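Local coordinates for protein BlEst2 (Bacillus licheniformis, PDB 6WPX) that probably hydrolyses ester bonds as a lipase or esterase, captured here in its propeptide form, in which a C-terminal domain is autoinhibitory, at residues F337-I342 with V354-I359; E296-L300 with A370-K376. One frame throughout, in Å; residues are numbered along the deposited sequence.

Contact 1: F337-I342 with V354-I359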
ATOM      1  N   PHE A 337     -17.011  23.626   9.336  1.00 44.82           N
ATOM      2  CA  PHE A 337     -15.569  23.572   9.131  1.00 45.37           C
ATOM      3  C   PHE A 337     -15.383  23.356   7.615  1.00 51.15           C
ATOM      4  O   PHE A 337     -15.933  22.407   7.029  1.00 49.10           O
ATOM      5  CB  PHE A 337     -14.966  22.402   9.929  1.00 46.28           C
ATOM      6  CG  PHE A 337     -13.456  22.324   9.936  1.00 47.90           C
ATOM      7  CD1 PHE A 337     -12.763  21.704   8.891  1.00 50.64           C
ATOM      8  CD2 PHE A 337     -12.725  22.819  11.007  1.00 50.08           C
ATOM      9  CE1 PHE A 337     -11.357  21.630   8.901  1.00 50.82           C
ATOM     10  CE2 PHE A 337     -11.321  22.729  11.023  1.00 52.25           C
ATOM     11  CZ  PHE A 337     -10.650  22.125   9.975  1.00 49.44           C
ATOM     12  N   LYS A 338     -14.667  24.286   6.977  1.00 49.87           N
ATOM     13  CA  LYS A 338     -14.407  24.243   5.538  1.00 49.81           C
ATOM     14  C   LYS A 338     -12.906  24.317   5.253  1.00 53.43           C
ATOM     15  O   LYS A 338     -12.507  24.382   4.091  1.00 54.74           O
ATOM     16  CB  LYS A 338     -15.208  25.328   4.794  1.00 53.56           C
ATOM     17  CG  LYS A 338     -16.704  25.031   4.707  1.00 68.16           C
ATOM     18  CD  LYS A 338     -17.480  26.074   3.907  1.00 79.90           C
ATOM     19  CE  LYS A 338     -18.029  27.201   4.758  1.00 92.56           C
ATOM     20  NZ  LYS A 338     -19.198  26.776   5.578  1.00101.44           N
ATOM     21  N   ASP A 339     -12.075  24.247   6.315  1.00 48.44           N
ATOM     22  CA  ASP A 339     -10.614  24.304   6.236  1.00 47.95           C
ATOM     23  C   ASP A 339      -9.981  22.956   5.808  1.00 44.69           C
ATOM     24  O   ASP A 339      -9.168  22.351   6.526  1.00 43.55           O
ATOM     25  CB  ASP A 339     -10.009  24.842   7.550  1.00 51.68           C
ATOM     26  CG  ASP A 339      -8.626  25.445   7.359  1.00 68.58           C
ATOM     27  OD1 ASP A 339      -8.533  26.527   6.733  1.00 70.01           O
ATOM     28  OD2 ASP A 339      -7.631  24.821   7.816  1.00 76.74           O
ATOM     29  N   PHE A 340     -10.393  22.494   4.627  1.00 36.99           N
ATOM     30  CA  PHE A 340      -9.898  21.261   4.035  1.00 34.07           C
ATOM     31  C   PHE A 340      -8.829  21.587   3.023  1.00 38.15           C
ATOM     32  O   PHE A 340      -8.974  22.540   2.245  1.00 38.83           O
ATOM     33  CB  PHE A 340     -11.039  20.498   3.337  1.00 34.23           C
ATOM     34  CG  PHE A 340     -11.868  19.616   4.237  1.00 34.12           C
ATOM     35  CD1 PHE A 340     -12.945  20.137   4.945  1.00 37.57           C
ATOM     36  CD2 PHE A 340     -11.604  18.254   4.337  1.00 34.06           C
ATOM     37  CE1 PHE A 340     -13.727  19.315   5.761  1.00 38.07           C
ATOM     38  CE2 PHE A 340     -12.383  17.425   5.159  1.00 35.81           C
ATOM     39  CZ  PHE A 340     -13.434  17.962   5.869  1.00 35.25           C
ATOM     40  N   SER A 341      -7.781  20.788   3.001  1.00 34.16           N
ATOM     41  CA  SER A 341      -6.745  20.941   2.000  1.00 34.27           C
ATOM     42  C   SER A 341      -7.145  20.011   0.854  1.00 39.22           C
ATOM     43  O   SER A 341      -7.930  19.081   1.066  1.00 40.69           O
ATOM     44  CB  SER A 341      -5.404  20.503   2.570  1.00 38.18           C
ATOM     45  OG  SER A 341      -5.463  19.129   2.926  1.00 48.28           O
ATOM     46  N   ILE A 342      -6.625  20.255  -0.340  1.00 33.61           N
ATOM     47  CA  ILE A 342      -6.855  19.406  -1.501  1.00 32.74           C
ATOM     48  C   ILE A 342      -5.489  18.873  -1.967  1.00 34.02           C
ATOM     49  O   ILE A 342      -4.482  19.583  -1.892  1.00 31.83           O
ATOM     50  CB  ILE A 342      -7.680  20.130  -2.618  1.00 37.68           C
ATOM     51  CG1 ILE A 342      -7.976  19.232  -3.839  1.00 38.19           C
ATOM     52  CG2 ILE A 342      -7.023  21.444  -3.055  1.00 41.30           C
ATOM     53  CD1 ILE A 342      -8.964  18.103  -3.670  1.00 42.82           C
ATOM     54  N   VAL A 354      -8.148  14.089  -3.044  1.00 20.31           N
ATOM     55  CA  VAL A 354      -8.535  13.932  -1.653  1.00 20.27           C
ATOM     56  C   VAL A 354      -8.582  15.286  -0.982  1.00 24.24           C
ATOM     57  O   VAL A 354      -7.658  16.085  -1.110  1.00 24.67           O
ATOM     58  CB  VAL A 354      -7.699  12.857  -0.862  1.00 23.16           C
ATOM     59  CG1 VAL A 354      -6.214  13.235  -0.716  1.00 23.60           C
ATOM     60  CG2 VAL A 354      -8.326  12.535   0.495  1.00 21.77           C
ATOM     61  N   HIS A 355      -9.692  15.546  -0.311  1.00 20.90           N
ATOM     62  CA  HIS A 355      -9.878  16.721   0.524  1.00 21.66           C
ATOM     63  C   HIS A 355      -9.634  16.213   1.929  1.00 24.11           C
ATOM     64  O   HIS A 355     -10.298  15.256   2.359  1.00 22.86           O
ATOM     65  CB  HIS A 355     -11.305  17.259   0.426  1.00 23.27           C
ATOM     66  CG  HIS A 355     -11.749  17.583  -0.959  1.00 28.57           C
ATOM     67  ND1 HIS A 355     -11.781  18.885  -1.412  1.00 32.43           N
ATOM     68  CD2 HIS A 355     -12.208  16.765  -1.932  1.00 31.39           C
ATOM     69  CE1 HIS A 355     -12.261  18.827  -2.645  1.00 33.04           C
ATOM     70  NE2 HIS A 355     -12.519  17.569  -3.009  1.00 32.56           N
ATOM     71  N   SER A 356      -8.677  16.811   2.639  1.00 19.77           N
ATOM     72  CA  SER A 356      -8.369  16.354   3.983  1.00 18.23           C
ATOM     73  C   SER A 356      -8.422  17.433   5.021  1.00 26.11           C
ATOM     74  O   SER A 356      -8.219  18.618   4.734  1.00 26.37           O
ATOM     75  CB  SER A 356      -7.002  15.689   4.044  1.00 18.98           C
ATOM     76  OG  SER A 356      -6.944  14.592   3.153  1.00 19.66           O
ATOM     77  N   ALA A 357      -8.671  16.995   6.260  1.00 22.49           N
ATOM     78  CA  ALA A 357      -8.685  17.860   7.435  1.00 23.99           C
ATOM     79  C   ALA A 357      -8.236  17.035   8.630  1.00 28.83           C
ATOM     80  O   ALA A 357      -8.364  15.810   8.634  1.00 26.94           O
ATOM     81  CB  ALA A 357     -10.081  18.433   7.684  1.00 24.58           C
ATOM     82  N   ALA A 358      -7.668  17.712   9.614  1.00 28.19           N
ATOM     83  CA  ALA A 358      -7.235  17.115  10.865  1.00 29.09           C
ATOM     84  C   ALA A 358      -7.796  18.000  11.973  1.00 34.95           C
ATOM     85  O   ALA A 358      -7.602  19.225  11.959  1.00 35.98           O
ATOM     86  CB  ALA A 358      -5.716  17.037  10.933  1.00 29.94           C
ATOM     87  N   ILE A 359      -8.580  17.389  12.876  1.00 31.48           N
ATOM     88  CA  ILE A 359      -9.234  18.089  13.980  1.00 32.51           C
ATOM     89  C   ILE A 359      -8.699  17.556  15.293  1.00 34.40           C
ATOM     90  O   ILE A 359      -8.877  16.373  15.608  1.00 30.65           O
ATOM     91  CB  ILE A 359     -10.794  18.027  13.913  1.00 35.78           C
ATOM     92  CG1 ILE A 359     -11.362  18.699  12.651  1.00 36.81           C
ATOM     93  CG2 ILE A 359     -11.449  18.615  15.166  1.00 38.00           C
ATOM     94  CD1 ILE A 359     -11.644  17.730  11.520  1.00 44.08           C
TER
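F337 opens the contact by laying its ring against A357 and I359: F337 CE1 lies 3.7 Å from A357 CB, while CG1 of I359 sits over one face of the ring. With CG anti to the backbone N (chi1 -173°), the ring is swung beside its own carbonyl carbon. F337 ends strand 336-337, at the edge of a four-stranded sheet, so its ring spans the gap to strand 353-360 of a five-stranded one. The chain then turns at D339, the centre of an inverse gamma turn, and F340 follows as a second aromatic on the same alanine. The methyl CB of A357 stands over the F340 ring in a CH-pi contact, 3.7 Å from its centroid and offset toward the rim, and S356 N lies in the plane of the ring at its edge. I327 and L329 of strand 326-330 and I369 of strand 365-372, all in the four-stranded sheet, also pack on F340. Strands 341-344 and 353-360 form a beta hairpin, the former outermost in the antiparallel five-stranded sheet; here only 341-342 pairs with 355-356. S341 N gives a bond of 2.8 Å to S356 O, in the carbonyl plane, and S356 N returns one of 2.9 Å to S341 O. S341 OG adds a weak bond to the same S356 O, whereas S356 OG is held by H317 ND1 of strand 313-320. Next comes I342, alongside H355 at a non-hydrogen-bonded position. I342 CD1 lies 3.6 Å from the centroid of the H355 ring and 11° off its normal, a second CH-pi contact.

Contact 2: E296-L300 with A370-K376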
ATOM      1  N   GLU A 296     -21.627   7.112  -4.720  1.00 19.68           N
ATOM      2  CA  GLU A 296     -21.662   8.070  -5.801  1.00 20.43           C
ATOM      3  C   GLU A 296     -22.482   9.243  -5.329  1.00 27.93           C
ATOM      4  O   GLU A 296     -23.377   9.087  -4.483  1.00 28.20           O
ATOM      5  CB  GLU A 296     -22.297   7.445  -7.049  1.00 22.68           C
ATOM      6  CG  GLU A 296     -21.315   6.551  -7.795  1.00 35.76           C
ATOM      7  CD  GLU A 296     -21.871   5.751  -8.963  1.00 56.15           C
ATOM      8  OE1 GLU A 296     -23.110   5.600  -9.065  1.00 41.16           O
ATOM      9  OE2 GLU A 296     -21.055   5.253  -9.768  1.00 56.76           O
ATOM     10  N   ASN A 297     -22.141  10.427  -5.841  1.00 23.75           N
ATOM     11  CA  ASN A 297     -22.825  11.653  -5.500  1.00 23.14           C
ATOM     12  C   ASN A 297     -23.035  12.473  -6.767  1.00 28.95           C
ATOM     13  O   ASN A 297     -22.075  12.823  -7.456  1.00 27.41           O
ATOM     14  CB  ASN A 297     -22.006  12.433  -4.470  1.00 20.26           C
ATOM     15  CG  ASN A 297     -22.572  13.784  -4.113  1.00 33.73           C
ATOM     16  OD1 ASN A 297     -23.779  14.010  -4.166  1.00 26.88           O
ATOM     17  ND2 ASN A 297     -21.708  14.692  -3.697  1.00 27.86           N
ATOM     18  N   HIS A 298     -24.293  12.779  -7.070  1.00 30.50           N
ATOM     19  CA  HIS A 298     -24.661  13.566  -8.247  1.00 32.27           C
ATOM     20  C   HIS A 298     -25.034  15.011  -7.873  1.00 38.67           C
ATOM     21  O   HIS A 298     -25.374  15.791  -8.757  1.00 39.99           O
ATOM     22  CB  HIS A 298     -25.817  12.884  -8.997  1.00 33.25           C
ATOM     23  CG  HIS A 298     -25.428  11.588  -9.638  1.00 36.13           C
ATOM     24  ND1 HIS A 298     -25.292  10.430  -8.892  1.00 36.96           N
ATOM     25  CD2 HIS A 298     -25.162  11.308 -10.934  1.00 38.42           C
ATOM     26  CE1 HIS A 298     -24.957   9.488  -9.756  1.00 36.47           C
ATOM     27  NE2 HIS A 298     -24.877   9.967 -10.997  1.00 37.95           N
ATOM     28  N   GLY A 299     -24.970  15.345  -6.583  1.00 33.04           N
ATOM     29  CA  GLY A 299     -25.283  16.683  -6.093  1.00 33.08           C
ATOM     30  C   GLY A 299     -24.783  16.883  -4.682  1.00 32.69           C
ATOM     31  O   GLY A 299     -23.604  17.169  -4.466  1.00 32.53           O
ATOM     32  N   LEU A 300     -25.676  16.701  -3.712  1.00 26.46           N
ATOM     33  CA  LEU A 300     -25.326  16.809  -2.312  1.00 24.49           C
ATOM     34  C   LEU A 300     -25.320  15.414  -1.693  1.00 28.62           C
ATOM     35  O   LEU A 300     -26.297  14.666  -1.815  1.00 26.96           O
ATOM     36  CB  LEU A 300     -26.315  17.718  -1.560  1.00 24.29           C
ATOM     37  CG  LEU A 300     -26.173  17.746  -0.019  1.00 27.33           C
ATOM     38  CD1 LEU A 300     -24.891  18.438   0.420  1.00 27.01           C
ATOM     39  CD2 LEU A 300     -27.385  18.403   0.625  1.00 30.94           C
ATOM     40  N   ALA A 370     -20.276  16.771   4.287  1.00 20.35           N
ATOM     41  CA  ALA A 370     -21.134  17.068   3.158  1.00 21.57           C
ATOM     42  C   ALA A 370     -20.271  17.389   1.952  1.00 27.61           C
ATOM     43  O   ALA A 370     -19.307  18.135   2.063  1.00 27.68           O
ATOM     44  CB  ALA A 370     -22.088  18.224   3.489  1.00 22.64           C
ATOM     45  N   SER A 371     -20.600  16.791   0.811  1.00 25.42           N
ATOM     46  CA  SER A 371     -19.918  17.068  -0.454  1.00 25.18           C
ATOM     47  C   SER A 371     -20.969  17.566  -1.431  1.00 29.04           C
ATOM     48  O   SER A 371     -21.970  16.884  -1.667  1.00 27.41           O
ATOM     49  CB  SER A 371     -19.256  15.815  -1.013  1.00 26.54           C
ATOM     50  OG  SER A 371     -18.583  16.095  -2.228  1.00 32.73           O
ATOM     51  N   SER A 372     -20.771  18.781  -1.938  1.00 27.52           N
ATOM     52  CA  SER A 372     -21.673  19.388  -2.913  1.00 28.58           C
ATOM     53  C   SER A 372     -20.914  19.458  -4.221  1.00 30.48           C
ATOM     54  O   SER A 372     -19.836  20.037  -4.280  1.00 29.39           O
ATOM     55  CB  SER A 372     -22.126  20.775  -2.458  1.00 34.33           C
ATOM     56  OG  SER A 372     -23.113  21.301  -3.328  1.00 43.51           O
ATOM     57  N   VAL A 373     -21.440  18.791  -5.243  1.00 28.50           N
ATOM     58  CA  VAL A 373     -20.800  18.719  -6.558  1.00 29.74           C
ATOM     59  C   VAL A 373     -21.735  19.212  -7.663  1.00 35.19           C
ATOM     60  O   VAL A 373     -22.950  19.110  -7.526  1.00 34.62           O
ATOM     61  CB  VAL A 373     -20.250  17.293  -6.868  1.00 33.09           C
ATOM     62  CG1 VAL A 373     -19.088  16.912  -5.948  1.00 32.35           C
ATOM     63  CG2 VAL A 373     -21.350  16.238  -6.810  1.00 32.35           C
ATOM     64  N   LYS A 374     -21.155  19.667  -8.766  1.00 35.76           N
ATOM     65  CA  LYS A 374     -21.889  20.112  -9.982  1.00 38.87           C
ATOM     66  C   LYS A 374     -21.760  19.013 -11.035  1.00 45.20           C
ATOM     67  O   LYS A 374     -22.637  18.896 -11.887  1.00 45.20           O
ATOM     68  CB  LYS A 374     -21.288  21.401 -10.536  1.00 42.93           C
ATOM     69  N   GLN A 375     -20.665  18.260 -10.933  1.00 43.13           N
ATOM     70  CA  GLN A 375     -20.311  17.122 -11.802  1.00 42.67           C
ATOM     71  C   GLN A 375     -20.344  15.861 -10.931  1.00 42.51           C
ATOM     72  O   GLN A 375     -19.921  15.932  -9.800  1.00 40.37           O
ATOM     73  CB  GLN A 375     -18.908  17.376 -12.334  1.00 44.54           C
ATOM     74  CG  GLN A 375     -18.249  16.177 -13.000  1.00 56.05           C
ATOM     75  CD  GLN A 375     -17.044  16.622 -13.795  1.00 69.06           C
ATOM     76  OE1 GLN A 375     -17.183  17.221 -14.865  1.00 68.98           O
ATOM     77  NE2 GLN A 375     -15.855  16.329 -13.285  1.00 40.97           N
ATOM     78  N   LYS A 376     -20.830  14.772 -11.501  1.00 37.00           N
ATOM     79  CA  LYS A 376     -20.989  13.431 -10.898  1.00 34.03           C
ATOM     80  C   LYS A 376     -19.668  12.967 -10.269  1.00 32.74           C
ATOM     81  O   LYS A 376     -18.606  13.168 -10.870  1.00 29.87           O
ATOM     82  CB  LYS A 376     -21.476  12.495 -12.005  1.00 37.23           C
ATOM     83  CG  LYS A 376     -21.878  11.095 -11.590  1.00 56.52           C
ATOM     84  CD  LYS A 376     -22.263  10.244 -12.769  1.00 69.24           C
ATOM     85  CE  LYS A 376     -23.081  11.006 -13.792  1.00 81.78           C
ATOM     86  NZ  LYS A 376     -23.097  10.360 -15.125  1.00 90.69           N
TER
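An Asx turn at N297 carries the chain from strand 290-297 into strand 300-307, and the amide of N297 makes one bond to strand 365-372. N297 OD1 accepts G299 N at 3.0 Å, the donor standing above the carbonyl plane. A chi1 of 176° swings the amide beside the carbonyl carbon of N297, and N297 ND2 lies 3.0 Å from S371 O. This bond is bent, 139° at the hydrogen, and its donor stands 62° out of the carbonyl plane. ND2 has a further partner in E377 OE2, which also binds S371 OG, so this one oxygen of E377 joins the two segments. V373 N donates to G299 O over 2.8 Å, and V373 CG2 packs 3.5 Å from N297 ND2. Beyond the turn L300 pairs with S372 at a non-hydrogen-bonded position, and L300 CD1 lies 4.2 Å from A370 CB. H298, exposed, runs side by side with K376, whose CD approaches H298 NE2 to 3.2 Å; the lysine chain bends at chi3. The Asx turn thus links edge strand 290-297 of the five-stranded sheet to edge strand 300-307 of the four-stranded one, and 370-376 makes the return crossing, from strand 365-372 to strand 377-386.

The two contacts lie on the same side of the chain's centre, their own centres about 17 Å apart and their nearest atoms about 6 Å apart without touching. Contact 1 is partly buried, with V354 to A357 buried and A358 and I359 partly exposed, and relies on aromatic rings, methyl groups and a regular pair of strand bonds. Contact 2 is a surface contact, where a side-chain amide and turn backbone do most of the holding. Strands 353-360 and 365-372 follow each other in the chain, the first in the five-stranded sheet, the second in the four-stranded one. Both contacts bridge these sheets, contact 1 by apolar side chains, contact 2 by the chain itself crossing over twice.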